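Local structure of cupin type-2 domain-containing protein (Burkholderia xenovorans, 2O8Q) at residues V70-V75 with M86-G90. The protein is of unknown function but has a cupin-like fold that binds a nickel ion, consistent with a metal-dependent role. Residues are numbered along the deposited sequence.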
ATOM      1  N   VAL A  70     -18.461   4.557  -9.382  1.00 18.71           N
ATOM      2  CA  VAL A  70     -19.702   5.331  -9.413  1.00 18.00           C
ATOM      3  C   VAL A  70     -20.892   4.487  -8.983  1.00 18.96           C
ATOM      4  O   VAL A  70     -21.175   3.425  -9.540  1.00 18.91           O
ATOM      5  CB  VAL A  70     -19.949   5.965 -10.789  1.00 18.73           C
ATOM      6  CG1 VAL A  70     -21.261   6.777 -10.740  1.00 19.26           C
ATOM      7  CG2 VAL A  70     -18.762   6.838 -11.175  1.00 19.93           C
ATOM      8  N   LEU A  71     -21.614   4.995  -7.967  1.00 20.30           N
ATOM      9  CA  LEU A  71     -22.757   4.273  -7.376  1.00 20.14           C
ATOM     10  C   LEU A  71     -24.098   4.733  -7.969  1.00 19.28           C
ATOM     11  O   LEU A  71     -25.073   3.984  -7.995  1.00 21.62           O
ATOM     12  CB  LEU A  71     -22.740   4.482  -5.856  1.00 18.92           C
ATOM     13  CG  LEU A  71     -21.483   3.980  -5.135  1.00 21.00           C
ATOM     14  CD1 LEU A  71     -21.462   4.490  -3.686  1.00 20.61           C
ATOM     15  CD2 LEU A  71     -21.387   2.449  -5.220  1.00 23.05           C
ATOM     16  N   ARG A  72     -24.163   6.009  -8.376  1.00 19.28           N
ATOM     17  CA  ARG A  72     -25.407   6.642  -8.865  1.00 18.94           C
ATOM     18  C   ARG A  72     -25.017   7.862  -9.674  1.00 19.56           C
ATOM     19  O   ARG A  72     -24.028   8.509  -9.399  1.00 21.23           O
ATOM     20  CB  ARG A  72     -26.277   7.074  -7.687  1.00 20.39           C
ATOM     21  CG  ARG A  72     -27.678   7.550  -8.069  1.00 26.66           C
ATOM     22  CD  ARG A  72     -28.496   8.022  -6.823  1.00 29.39           C
ATOM     23  NE  ARG A  72     -27.804   9.112  -6.109  1.00 42.94           N
ATOM     24  CZ  ARG A  72     -28.399  10.138  -5.494  1.00 51.65           C
ATOM     25  NH1 ARG A  72     -29.734  10.250  -5.499  1.00 60.12           N
ATOM     26  NH2 ARG A  72     -27.656  11.072  -4.882  1.00 41.96           N
ATOM     27  N   GLY A  73     -25.794   8.130 -10.716  1.00 20.15           N
ATOM     28  CA  GLY A  73     -25.584   9.324 -11.505  1.00 18.64           C
ATOM     29  C   GLY A  73     -24.456   9.144 -12.472  1.00 19.47           C
ATOM     30  O   GLY A  73     -24.143   8.021 -12.906  1.00 20.70           O
ATOM     31  N   TRP A  74     -23.856  10.268 -12.864  1.00 18.83           N
ATOM     32  CA  TRP A  74     -22.749  10.221 -13.797  1.00 18.70           C
ATOM     33  C   TRP A  74     -21.786  11.356 -13.527  1.00 18.57           C
ATOM     34  O   TRP A  74     -22.122  12.335 -12.902  1.00 19.09           O
ATOM     35  CB  TRP A  74     -23.278  10.270 -15.244  1.00 19.16           C
ATOM     36  CG  TRP A  74     -24.057  11.509 -15.625  1.00 19.05           C
ATOM     37  CD1 TRP A  74     -25.420  11.610 -15.745  1.00 20.36           C
ATOM     38  CD2 TRP A  74     -23.537  12.834 -15.926  1.00 17.80           C
ATOM     39  NE1 TRP A  74     -25.780  12.895 -16.086  1.00 20.98           N
ATOM     40  CE2 TRP A  74     -24.654  13.660 -16.210  1.00 18.57           C
ATOM     41  CE3 TRP A  74     -22.249  13.398 -16.000  1.00 20.84           C
ATOM     42  CZ2 TRP A  74     -24.516  15.003 -16.510  1.00 16.83           C
ATOM     43  CZ3 TRP A  74     -22.127  14.739 -16.306  1.00 17.74           C
ATOM     44  CH2 TRP A  74     -23.243  15.509 -16.563  1.00 17.90           C
ATOM     45  N   VAL A  75     -20.544  11.167 -13.943  1.00 18.51           N
ATOM     46  CA  VAL A  75     -19.520  12.190 -13.757  1.00 19.10           C
ATOM     47  C   VAL A  75     -18.545  12.067 -14.928  1.00 19.07           C
ATOM     48  O   VAL A  75     -18.248  10.959 -15.388  1.00 19.73           O
ATOM     49  CB  VAL A  75     -18.769  11.998 -12.426  1.00 21.32           C
ATOM     50  CG1 VAL A  75     -18.164  10.579 -12.296  1.00 20.87           C
ATOM     51  CG2 VAL A  75     -17.718  13.074 -12.211  1.00 18.57           C
HETATM   52  N   MSE A  86     -16.527   9.718 -19.557  1.00 19.14           N
HETATM   53  CA  MSE A  86     -17.827   9.804 -18.927  1.00 19.17           C
HETATM   54  C   MSE A  86     -18.177   8.492 -18.177  1.00 20.97           C
HETATM   55  O   MSE A  86     -18.192   7.429 -18.782  1.00 21.66           O
HETATM   56  CB  MSE A  86     -18.874  10.095 -19.979  1.00 19.63           C
HETATM   57  CG  MSE A  86     -20.280   9.902 -19.510  1.00 22.38           C
HETATM   58 SE   MSE A  86     -20.812  11.412 -18.422  0.75 23.91          SE
HETATM   59  CE  MSE A  86     -20.858  12.867 -19.726  1.00 22.63           C
ATOM     60  N   LEU A  87     -18.427   8.563 -16.874  1.00 19.88           N
ATOM     61  CA  LEU A  87     -18.729   7.393 -16.098  1.00 19.83           C
ATOM     62  C   LEU A  87     -20.165   7.438 -15.590  1.00 21.19           C
ATOM     63  O   LEU A  87     -20.591   8.457 -15.053  1.00 24.22           O
ATOM     64  CB  LEU A  87     -17.822   7.315 -14.850  1.00 21.59           C
ATOM     65  CG  LEU A  87     -16.338   7.132 -15.009  1.00 27.56           C
ATOM     66  CD1 LEU A  87     -15.670   7.065 -13.563  1.00 25.54           C
ATOM     67  CD2 LEU A  87     -16.081   5.873 -15.812  1.00 28.20           C
ATOM     68  N   GLU A  88     -20.872   6.316 -15.686  1.00 19.10           N
ATOM     69  CA  GLU A  88     -22.210   6.186 -15.127  1.00 18.05           C
ATOM     70  C   GLU A  88     -22.139   5.158 -14.005  1.00 19.48           C
ATOM     71  O   GLU A  88     -21.050   4.616 -13.740  1.00 19.28           O
ATOM     72  CB  GLU A  88     -23.187   5.668 -16.187  1.00 20.44           C
ATOM     73  CG  GLU A  88     -23.319   6.507 -17.423  1.00 21.97           C
ATOM     74  CD  GLU A  88     -24.309   5.864 -18.386  1.00 23.42           C
ATOM     75  OE1 GLU A  88     -25.507   6.127 -18.220  1.00 30.78           O
ATOM     76  OE2 GLU A  88     -23.882   5.097 -19.272  1.00 31.43           O
ATOM     77  N   ALA A  89     -23.281   4.831 -13.394  1.00 19.03           N
ATOM     78  CA  ALA A  89     -23.268   3.822 -12.306  1.00 19.50           C
ATOM     79  C   ALA A  89     -22.566   2.549 -12.793  1.00 19.11           C
ATOM     80  O   ALA A  89     -22.854   2.069 -13.921  1.00 19.61           O
ATOM     81  CB  ALA A  89     -24.673   3.512 -11.791  1.00 20.77           C
ATOM     82  N   GLY A  90     -21.686   2.000 -11.944  1.00 19.43           N
ATOM     83  CA  GLY A  90     -20.968   0.776 -12.265  1.00 17.48           C
ATOM     84  C   GLY A  90     -19.636   1.063 -12.908  1.00 19.01           C
ATOM     85  O   GLY A  90     -18.857   0.156 -13.068  1.00 19.00           O
TER
HETATM   86  O   HOH W   1     -25.856   6.247 -13.728  1.00 27.01           O
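Val70 lays its side chain over Leu87 and the Glu88 carbonyl, near the end of strand 83-88: its CG2 lies 3.8 Å from Leu87 CB, and its CB is 3.4 Å from Glu88 O. Val75 reaches Leu87 from further along the chain, Val75 CG1 to Leu87 CB 4.2 Å, so the leucine packs against both valines on the buried face of the hairpin. Two backbone hydrogen bonds hold Val75 and Leu87 as an antiparallel hydrogen-bonded pair: Leu87 N donates to Val75 O at 2.8 Å, and Val75 N to Leu87 O at 2.9 Å. On the outer side, selenomethionine Met86 curls its end toward the indole, SE to Trp74 CE3 3.4 Å, an oblique Met-aromatic contact.

A water beside the two chains bridges them, donating to Gly73 O at 2.6 Å and accepting from Ala89 N at 3.0 Å. Further on, in the loop after strand 83-88, Gly90 N gives a nearly straight hydrogen bond to Val70 O, 2.8 Å, on strand 66-72. Gly73, with positive phi, lies where the chain passes from strand 66-72 into strand 74-79, just after the classic beta bulge of Leu71 and Arg72 opposite Glu111.

The contact thus joins the 74-79/83-88 hairpin to the end of strand 66-72, within the cupin fold, with the Val75 side chain about 10 Å from the nickel held by His59, His61 and His101. Leu71 packs on Leu71 of the second subunit, while strand 111-116 flanks strand 66-72 and strand 101-106 runs beside strand 74-79.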